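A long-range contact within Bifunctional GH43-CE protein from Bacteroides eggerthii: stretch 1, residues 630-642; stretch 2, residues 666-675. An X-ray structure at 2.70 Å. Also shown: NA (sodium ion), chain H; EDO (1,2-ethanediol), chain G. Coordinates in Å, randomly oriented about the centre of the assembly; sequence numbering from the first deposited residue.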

ATOM      1  N   GLY A 630      15.978 -16.940 -16.910  1.00 71.45           N
ATOM      2  CA  GLY A 630      16.039 -15.481 -17.021  1.00 70.45           C
ATOM      3  C   GLY A 630      17.257 -15.016 -17.801  1.00 69.41           C
ATOM      4  O   GLY A 630      17.205 -13.991 -18.475  1.00 69.45           O
ATOM      5  N   GLY A 631      18.356 -15.770 -17.679  1.00 68.67           N
ATOM      6  CA  GLY A 631      19.556 -15.610 -18.505  1.00 67.74           C
ATOM      7  C   GLY A 631      19.321 -16.031 -19.949  1.00 67.63           C
ATOM      8  O   GLY A 631      19.724 -15.329 -20.875  1.00 67.54           O
ATOM      9  N   HIS A 632      18.663 -17.183 -20.131  1.00 67.52           N
ATOM     10  CA  HIS A 632      18.245 -17.673 -21.444  1.00 67.79           C
ATOM     11  C   HIS A 632      17.449 -16.601 -22.198  1.00 67.93           C
ATOM     12  O   HIS A 632      17.756 -16.307 -23.352  1.00 67.58           O
ATOM     13  CB  HIS A 632      17.415 -18.957 -21.317  1.00 68.56           C
ATOM     14  CG  HIS A 632      16.681 -19.308 -22.567  1.00 68.99           C
ATOM     15  ND1 HIS A 632      15.374 -18.915 -22.788  1.00 69.20           N
ATOM     16  CD2 HIS A 632      17.065 -19.993 -23.665  1.00 69.32           C
ATOM     17  CE1 HIS A 632      14.981 -19.349 -23.968  1.00 70.12           C
ATOM     18  NE2 HIS A 632      16.003 -20.013 -24.527  1.00 70.03           N
ATOM     19  N   LEU A 633      16.418 -16.043 -21.545  1.00 67.56           N
ATOM     20  CA  LEU A 633      15.491 -15.102 -22.185  1.00 67.60           C
ATOM     21  C   LEU A 633      16.178 -13.749 -22.426  1.00 66.84           C
ATOM     22  O   LEU A 633      15.937 -13.102 -23.454  1.00 66.60           O
ATOM     23  CB  LEU A 633      14.236 -14.956 -21.318  1.00 67.62           C
ATOM     24  CG  LEU A 633      13.286 -16.154 -21.331  1.00 68.48           C
ATOM     25  CD1 LEU A 633      12.250 -16.046 -20.220  1.00 68.51           C
ATOM     26  CD2 LEU A 633      12.600 -16.296 -22.679  1.00 69.12           C
ATOM     27  N   ALA A 634      17.035 -13.335 -21.484  1.00 66.16           N
ATOM     28  CA  ALA A 634      17.851 -12.128 -21.637  1.00 65.82           C
ATOM     29  C   ALA A 634      18.819 -12.292 -22.817  1.00 65.55           C
ATOM     30  O   ALA A 634      19.015 -11.366 -23.603  1.00 66.00           O
ATOM     31  CB  ALA A 634      18.591 -11.838 -20.355  1.00 65.49           C
ATOM     32  N   SER A 635      19.420 -13.480 -22.938  1.00 65.39           N
ATOM     33  CA  SER A 635      20.366 -13.777 -24.016  1.00 65.24           C
ATOM     34  C   SER A 635      19.650 -13.760 -25.373  1.00 65.28           C
ATOM     35  O   SER A 635      20.091 -13.072 -26.295  1.00 65.37           O
ATOM     36  CB  SER A 635      21.063 -15.089 -23.775  1.00 65.17           C
ATOM     37  OG  SER A 635      21.890 -15.015 -22.622  1.00 64.73           O
ATOM     38  N   LEU A 636      18.542 -14.510 -25.464  1.00 65.55           N
ATOM     39  CA  LEU A 636      17.735 -14.647 -26.686  1.00 66.24           C
ATOM     40  C   LEU A 636      17.226 -13.269 -27.128  1.00 66.47           C
ATOM     41  O   LEU A 636      17.100 -13.014 -28.322  1.00 66.90           O
ATOM     42  CB  LEU A 636      16.571 -15.609 -26.412  1.00 66.61           C
ATOM     43  CG  LEU A 636      15.726 -16.003 -27.621  1.00 67.45           C
ATOM     44  CD1 LEU A 636      16.533 -16.850 -28.590  1.00 67.52           C
ATOM     45  CD2 LEU A 636      14.475 -16.750 -27.191  1.00 67.91           C
ATOM     46  N   ALA A 637      16.927 -12.403 -26.147  1.00 66.26           N
ATOM     47  CA  ALA A 637      16.592 -10.998 -26.377  1.00 66.38           C
ATOM     48  C   ALA A 637      17.793 -10.261 -26.984  1.00 66.54           C
ATOM     49  O   ALA A 637      17.628  -9.476 -27.908  1.00 67.09           O
ATOM     50  CB  ALA A 637      16.159 -10.358 -25.084  1.00 66.09           C
ATOM     51  N   GLY A 638      18.991 -10.532 -26.447  1.00 66.16           N
ATOM     52  CA  GLY A 638      20.266  -9.949 -26.906  1.00 66.34           C
ATOM     53  C   GLY A 638      20.562 -10.211 -28.379  1.00 67.17           C
ATOM     54  O   GLY A 638      20.957  -9.297 -29.110  1.00 67.74           O
ATOM     55  N   THR A 639      20.362 -11.453 -28.828  1.00 67.17           N
ATOM     56  CA  THR A 639      20.789 -11.839 -30.171  1.00 67.42           C
ATOM     57  C   THR A 639      19.700 -11.530 -31.210  1.00 68.15           C
ATOM     58  O   THR A 639      19.985 -11.583 -32.415  1.00 68.74           O
ATOM     59  CB  THR A 639      21.255 -13.304 -30.232  1.00 67.34           C
ATOM     60  OG1 THR A 639      20.169 -14.185 -29.955  1.00 67.86           O
ATOM     61  CG2 THR A 639      22.380 -13.604 -29.268  1.00 66.89           C
ATOM     62  N   THR A 640      18.484 -11.181 -30.768  1.00 68.29           N
ATOM     63  CA  THR A 640      17.341 -11.043 -31.693  1.00 69.06           C
ATOM     64  C   THR A 640      16.914  -9.575 -31.867  1.00 69.66           C
ATOM     65  O   THR A 640      15.858  -9.306 -32.437  1.00 70.53           O
ATOM     66  CB  THR A 640      16.183 -11.954 -31.266  1.00 69.13           C
ATOM     67  OG1 THR A 640      15.766 -11.591 -29.950  1.00 68.74           O
ATOM     68  CG2 THR A 640      16.570 -13.416 -31.315  1.00 69.00           C
ATOM     69  N   ASN A 641      17.764  -8.636 -31.435  1.00 69.42           N
ATOM     70  CA  ASN A 641      17.630  -7.221 -31.784  1.00 70.07           C
ATOM     71  C   ASN A 641      17.276  -7.087 -33.269  1.00 70.86           C
ATOM     72  O   ASN A 641      18.099  -7.355 -34.132  1.00 71.09           O
ATOM     73  CB  ASN A 641      18.914  -6.431 -31.503  1.00 70.10           C
ATOM     74  CG  ASN A 641      19.027  -5.946 -30.072  1.00 69.94           C
ATOM     75  OD1 ASN A 641      18.048  -5.942 -29.327  1.00 70.31           O
ATOM     76  ND2 ASN A 641      20.214  -5.510 -29.685  1.00 69.64           N
ATOM     77  N   GLY A 642      16.039  -6.669 -33.545  1.00 71.75           N
ATOM     78  CA  GLY A 642      15.603  -6.317 -34.886  1.00 72.98           C
ATOM     79  C   GLY A 642      15.032  -7.500 -35.645  1.00 73.52           C
ATOM     80  O   GLY A 642      14.730  -7.378 -36.828  1.00 74.61           O
TER
HETATM   81 NA    NA H 904      21.122 -11.039 -34.476  1.00 40.86          NA
HETATM   82  C1  EDO G 903      13.869  -1.871 -34.153  1.00 44.67           C
HETATM   83  O1  EDO G 903      14.158  -0.644 -33.487  1.00 52.62           O
HETATM   84  C2  EDO G 903      13.975  -3.043 -33.189  1.00 47.08           C
HETATM   85  O2  EDO G 903      12.695  -3.665 -33.066  1.00 51.93           O
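Stretch 2 (666-675) SSRVDAVVNW

The most distinctive feature of this contact is a two-pronged clasp at its loop end, where the side-chain amide of Asn 641 pairs with the backbone of a single residue, Val 669. Val 669 N donates to Asn 641 OD1 at 3.1 Å, and Asn 641 ND2 donates to Val 669 O at 2.9 Å, both with good angles. A carboxamide suits this task because it carries a donor and an acceptor side by side, matching the N-H and C=O of a peptide backbone. These are the only hydrogen bonds between the stretches. Arg 668 packs alongside the clasp, its CA 3.2 Å from Asn 641 OD1, in an extended conformation (phi/psi -74/158) that Val 669 continues (-131/155).

From this loop, stretch 2 passes into a strand that ends the stretch at Trp 675 and runs back along the helix of stretch 1. The N-to-C directions make an angle of 152°, so the two elements are roughly antiparallel, and their axes approach to 7.0 Å. The register follows: Asn 641 lies by Arg 668, Gly 638 by Val 672, and Gly 631 by Asn 674.

Along the strand, alternation brings Val 672 and Asn 674 toward the helix and turns Val 673 away. Val 672, with chi1 in the t well, sets CG2 3.7 Å from both Ala 634 O and Gly 638 CA, and CG1 4.4 Å from Ala 634 CB. Its branched, apolar side chain fits a helix surface built from small residues. At Gly 638, an ideal CB would lie 2.8 Å from Val 672 CG2, a clash, so the bare CA makes room for the valine. Val 669 adds to the same patch, its CG2 3.9 Å from Gly 638 CA and 4.1 Å from Ala 637 O.

The closest backbone approach in this register is at Gly 631, whose CA is 4.4 Å from the CA of Asn 674. Here Asn 674 OD1 comes within 3.3 Å of Gly 631 CA, and an ideal CB on the glycine would fall 2.2 Å from that oxygen. Ser 635, one turn along, is small enough to lie beside the strand, with OG 3.3 Å from Asn 674 CB. Ser 635 OG donates to Gly 631 O at 2.8 Å, satisfying its hydroxyl within the helix.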

ATOM      1  N   SER A 666      10.761   0.325 -30.160  1.00 79.57           N
ATOM      2  CA  SER A 666      11.856  -0.623 -30.286  1.00 78.84           C
ATOM      3  C   SER A 666      11.898  -1.549 -29.065  1.00 76.20           C
ATOM      4  O   SER A 666      11.752  -1.103 -27.935  1.00 75.19           O
ATOM      5  CB  SER A 666      13.169   0.097 -30.468  1.00 79.88           C
ATOM      6  OG  SER A 666      14.218  -0.818 -30.760  1.00 80.27           O
ATOM      7  N   SER A 667      12.141  -2.841 -29.327  1.00 76.71           N
ATOM      8  CA  SER A 667      12.310  -3.878 -28.302  1.00 75.58           C
ATOM      9  C   SER A 667      13.795  -4.220 -28.102  1.00 73.78           C
ATOM     10  O   SER A 667      14.104  -5.289 -27.589  1.00 73.81           O
ATOM     11  CB  SER A 667      11.530  -5.117 -28.670  1.00 75.68           C
ATOM     12  OG  SER A 667      12.103  -5.764 -29.796  1.00 76.29           O
ATOM     13  N   ARG A 668      14.696  -3.305 -28.480  1.00 73.95           N
ATOM     14  CA  ARG A 668      16.136  -3.557 -28.450  1.00 73.41           C
ATOM     15  C   ARG A 668      16.656  -3.529 -27.012  1.00 71.78           C
ATOM     16  O   ARG A 668      16.045  -2.919 -26.135  1.00 71.66           O
ATOM     17  CB  ARG A 668      16.908  -2.509 -29.254  1.00 75.59           C
ATOM     18  CG  ARG A 668      17.088  -2.854 -30.723  1.00 77.89           C
ATOM     19  CD  ARG A 668      17.899  -1.790 -31.435  1.00 80.07           C
ATOM     20  NE  ARG A 668      18.082  -2.071 -32.855  1.00 81.67           N
ATOM     21  CZ  ARG A 668      17.457  -1.433 -33.838  1.00 83.91           C
ATOM     22  NH1 ARG A 668      16.559  -0.499 -33.563  1.00 85.61           N
ATOM     23  NH2 ARG A 668      17.753  -1.723 -35.095  1.00 84.85           N
ATOM     24  N   VAL A 669      17.806  -4.182 -26.813  1.00 69.94           N
ATOM     25  CA  VAL A 669      18.610  -4.068 -25.601  1.00 69.23           C
ATOM     26  C   VAL A 669      20.054  -3.794 -26.027  1.00 68.72           C
ATOM     27  O   VAL A 669      20.452  -4.154 -27.133  1.00 69.09           O
ATOM     28  CB  VAL A 669      18.495  -5.323 -24.711  1.00 68.89           C
ATOM     29  CG1 VAL A 669      17.074  -5.505 -24.198  1.00 69.05           C
ATOM     30  CG2 VAL A 669      18.977  -6.584 -25.413  1.00 68.95           C
ATOM     31  N   ASP A 670      20.826  -3.162 -25.137  1.00 67.87           N
ATOM     32  CA  ASP A 670      22.149  -2.631 -25.477  1.00 67.80           C
ATOM     33  C   ASP A 670      23.278  -3.414 -24.781  1.00 67.35           C
ATOM     34  O   ASP A 670      24.450  -3.240 -25.127  1.00 67.94           O
ATOM     35  CB  ASP A 670      22.205  -1.137 -25.152  1.00 67.90           C
ATOM     36  CG  ASP A 670      21.116  -0.332 -25.838  1.00 68.28           C
ATOM     37  OD1 ASP A 670      20.967  -0.474 -27.067  1.00 68.87           O
ATOM     38  OD2 ASP A 670      20.411   0.418 -25.133  1.00 68.26           O
ATOM     39  N   ALA A 671      22.934  -4.283 -23.824  1.00 66.42           N
ATOM     40  CA  ALA A 671      23.922  -5.005 -23.033  1.00 66.35           C
ATOM     41  C   ALA A 671      23.247  -6.172 -22.308  1.00 66.27           C
ATOM     42  O   ALA A 671      22.158  -6.012 -21.765  1.00 65.94           O
ATOM     43  CB  ALA A 671      24.577  -4.061 -22.056  1.00 66.56           C
ATOM     44  N   VAL A 672      23.910  -7.336 -22.300  1.00 65.83           N
ATOM     45  CA  VAL A 672      23.375  -8.546 -21.677  1.00 65.83           C
ATOM     46  C   VAL A 672      24.408  -9.095 -20.688  1.00 65.77           C
ATOM     47  O   VAL A 672      25.604  -9.071 -20.957  1.00 66.46           O
ATOM     48  CB  VAL A 672      22.992  -9.606 -22.726  1.00 65.69           C
ATOM     49  CG1 VAL A 672      22.513 -10.897 -22.082  1.00 65.73           C
ATOM     50  CG2 VAL A 672      21.950  -9.089 -23.703  1.00 65.90           C
ATOM     51  N   VAL A 673      23.919  -9.577 -19.541  1.00 65.93           N
ATOM     52  CA  VAL A 673      24.688 -10.419 -18.637  1.00 65.88           C
ATOM     53  C   VAL A 673      23.846 -11.666 -18.365  1.00 65.93           C
ATOM     54  O   VAL A 673      22.702 -11.549 -17.931  1.00 65.61           O
ATOM     55  CB  VAL A 673      25.062  -9.692 -17.332  1.00 66.07           C
ATOM     56  CG1 VAL A 673      25.814 -10.603 -16.372  1.00 66.28           C
ATOM     57  CG2 VAL A 673      25.864  -8.430 -17.604  1.00 66.33           C
ATOM     58  N   ASN A 674      24.425 -12.840 -18.637  1.00 66.09           N
ATOM     59  CA  ASN A 674      23.723 -14.109 -18.574  1.00 66.20           C
ATOM     60  C   ASN A 674      24.313 -14.935 -17.430  1.00 66.59           C
ATOM     61  O   ASN A 674      25.442 -15.373 -17.506  1.00 66.99           O
ATOM     62  CB  ASN A 674      23.782 -14.834 -19.918  1.00 66.36           C
ATOM     63  CG  ASN A 674      23.364 -16.286 -19.844  1.00 66.85           C
ATOM     64  OD1 ASN A 674      22.673 -16.694 -18.915  1.00 67.18           O
ATOM     65  ND2 ASN A 674      23.794 -17.078 -20.817  1.00 67.41           N
ATOM     66  N   TRP A 675      23.526 -15.127 -16.369  1.00 66.59           N
ATOM     67  CA  TRP A 675      23.944 -15.901 -15.216  1.00 67.74           C
ATOM     68  C   TRP A 675      23.520 -17.361 -15.404  1.00 68.63           C
ATOM     69  O   TRP A 675      22.363 -17.713 -15.160  1.00 68.74           O
ATOM     70  CB  TRP A 675      23.366 -15.315 -13.925  1.00 68.00           C
ATOM     71  CG  TRP A 675      23.757 -13.898 -13.647  1.00 68.19           C
ATOM     72  CD1 TRP A 675      23.165 -12.772 -14.140  1.00 68.11           C
ATOM     73  CD2 TRP A 675      24.807 -13.448 -12.771  1.00 68.43           C
ATOM     74  NE1 TRP A 675      23.782 -11.654 -13.642  1.00 68.24           N
ATOM     75  CE2 TRP A 675      24.794 -12.038 -12.802  1.00 68.39           C
ATOM     76  CE3 TRP A 675      25.751 -14.094 -11.965  1.00 69.05           C
ATOM     77  CZ2 TRP A 675      25.693 -11.268 -12.062  1.00 68.39           C
ATOM     78  CZ3 TRP A 675      26.636 -13.333 -11.234  1.00 69.32           C
ATOM     79  CH2 TRP A 675      26.608 -11.939 -11.286  1.00 68.84           C
TER